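Local structure of protein (hdlp (histone deacetylase-like protein)) (Aquifex aeolicus, 1C3P) at residues Phe233-Ser238 with Phe279-Glu284. The protein binds zinc and probably works as a metal-dependent deacetylase of the histone deacetylase family, and possibly takes part in acetoin breakdown. Sequence-based numbering, arbitrary orientation.
Sequences FALEKS and FNIVRE
No ring of either segment lies between Leu235 and Ile281, whose aliphatic branches meet directly. The ring of Phe279 turns off the far side of its helix: Arg283 CD lies over one face, 3.4 Å above the plane and displaced toward the rim, and Tyr291 makes an edge-to-face pair with it. Across the seam, Leu235 and Ile281 lie alongside one another, pointing opposite ways, with Leu235 CD1 4.1 Å from Ile281 CG2. The other leucine methyl, CD2, reaches Val282 CG2 at 4.3 Å. With CG1 anti to its carbonyl carbon (chi1 -71°), Ile281 points its two branches at two side chains of 233-238: CG2 takes the leucine, while CD1 rests 4.0 Å from Glu236 CG, the glutamate side chain running roughly perpendicular to that of Ile281. The axes of 233-238 and 279-284 run nearly parallel (13°), 10.4 Å apart at closest approach. Both helices pack on the parallel sheet of this arginase-type alpha/beta fold; Leu235 continues onto Leu190, Val282 onto Tyr251 and Leu253. No hydrogen bond joins the segments, so cohesion comes from methyl packing, edged by aliphatic Glu236 CG; Glu236 OE2 stays 6.9 Å from Glu284 OE1, so any repulsion is probably weak at this exposed rim.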
# COMPACT_ATOMS: atom_id res chain seq x y z
N PHE A 233 7.46 -17.83 1.45
CA PHE A 233 7.47 -18.92 0.48
C PHE A 233 6.70 -18.47 -0.75
O PHE A 233 7.17 -18.58 -1.89
CB PHE A 233 6.75 -20.14 1.06
CG PHE A 233 6.50 -21.24 0.05
CD1 PHE A 233 7.46 -22.21 -0.21
CD2 PHE A 233 5.27 -21.32 -0.60
CE1 PHE A 233 7.21 -23.25 -1.10
CE2 PHE A 233 5.00 -22.36 -1.50
CZ PHE A 233 5.96 -23.33 -1.75
N ALA A 234 5.49 -17.97 -0.51
CA ALA A 234 4.62 -17.52 -1.59
C ALA A 234 5.26 -16.40 -2.40
O ALA A 234 5.17 -16.36 -3.63
CB ALA A 234 3.26 -17.04 -0.99
N LEU A 235 5.90 -15.49 -1.70
CA LEU A 235 6.55 -14.35 -2.35
C LEU A 235 7.69 -14.80 -3.28
O LEU A 235 7.74 -14.43 -4.45
CB LEU A 235 7.12 -13.41 -1.29
CG LEU A 235 7.12 -11.90 -1.52
CD1 LEU A 235 8.39 -11.33 -0.88
CD2 LEU A 235 7.04 -11.55 -3.00
N GLU A 236 8.60 -15.61 -2.75
CA GLU A 236 9.74 -16.10 -3.53
C GLU A 236 9.30 -16.87 -4.78
O GLU A 236 9.84 -16.67 -5.87
CB GLU A 236 10.63 -17.01 -2.68
CG GLU A 236 11.11 -16.37 -1.41
CD GLU A 236 11.81 -17.36 -0.48
OE1 GLU A 236 11.17 -18.35 -0.05
OE2 GLU A 236 13.00 -17.13 -0.19
N LYS A 237 8.33 -17.76 -4.60
CA LYS A 237 7.84 -18.56 -5.70
C LYS A 237 7.09 -17.73 -6.74
O LYS A 237 7.24 -17.95 -7.94
CB LYS A 237 6.94 -19.67 -5.15
CG LYS A 237 6.58 -20.74 -6.15
CD LYS A 237 6.53 -22.09 -5.46
CE LYS A 237 7.90 -22.43 -4.88
NZ LYS A 237 7.91 -23.73 -4.17
N SER A 238 6.29 -16.76 -6.30
CA SER A 238 5.57 -15.96 -7.27
C SER A 238 6.53 -15.03 -8.03
O SER A 238 6.35 -14.78 -9.23
CB SER A 238 4.44 -15.16 -6.60
OG SER A 238 4.92 -14.24 -5.65
N PHE A 279 10.36 -7.23 1.70
CA PHE A 279 10.81 -6.04 0.99
C PHE A 279 12.20 -6.28 0.37
O PHE A 279 12.44 -5.96 -0.80
CB PHE A 279 10.88 -4.87 1.99
CG PHE A 279 11.50 -3.63 1.43
CD1 PHE A 279 10.87 -2.89 0.43
CD2 PHE A 279 12.72 -3.17 1.93
CE1 PHE A 279 11.44 -1.70 -0.05
CE2 PHE A 279 13.30 -1.99 1.46
CZ PHE A 279 12.66 -1.25 0.46
N ASN A 280 13.10 -6.84 1.17
CA ASN A 280 14.45 -7.10 0.69
C ASN A 280 14.53 -8.22 -0.34
O ASN A 280 15.40 -8.20 -1.21
CB ASN A 280 15.39 -7.36 1.87
CG ASN A 280 15.60 -6.11 2.71
OD1 ASN A 280 15.68 -5.01 2.17
ND2 ASN A 280 15.73 -6.29 4.02
N ILE A 281 13.62 -9.18 -0.24
CA ILE A 281 13.58 -10.26 -1.22
C ILE A 281 13.20 -9.70 -2.59
O ILE A 281 13.72 -10.14 -3.62
CB ILE A 281 12.54 -11.32 -0.83
CG1 ILE A 281 13.02 -12.12 0.38
CG2 ILE A 281 12.27 -12.24 -2.00
CD1 ILE A 281 12.02 -13.16 0.87
N VAL A 282 12.28 -8.73 -2.61
CA VAL A 282 11.86 -8.14 -3.88
C VAL A 282 13.05 -7.41 -4.50
O VAL A 282 13.32 -7.53 -5.70
CB VAL A 282 10.68 -7.16 -3.70
CG1 VAL A 282 10.48 -6.36 -4.99
CG2 VAL A 282 9.40 -7.93 -3.39
N ARG A 283 13.76 -6.67 -3.67
CA ARG A 283 14.92 -5.92 -4.16
C ARG A 283 16.03 -6.83 -4.67
O ARG A 283 16.75 -6.48 -5.61
CB ARG A 283 15.44 -5.02 -3.05
CG ARG A 283 14.46 -3.92 -2.64
CD ARG A 283 14.90 -3.24 -1.37
NE ARG A 283 16.10 -2.43 -1.56
CZ ARG A 283 16.96 -2.15 -0.60
NH1 ARG A 283 16.77 -2.62 0.63
NH2 ARG A 283 18.01 -1.38 -0.86
N GLU A 284 16.19 -8.00 -4.06
CA GLU A 284 17.23 -8.93 -4.51
C GLU A 284 16.87 -9.51 -5.86
O GLU A 284 17.75 -9.87 -6.64
CB GLU A 284 17.42 -10.08 -3.53
CG GLU A 284 17.83 -9.64 -2.15
CD GLU A 284 17.92 -10.81 -1.20
OE1 GLU A 284 16.90 -11.51 -1.03
OE2 GLU A 284 19.01 -11.02 -0.62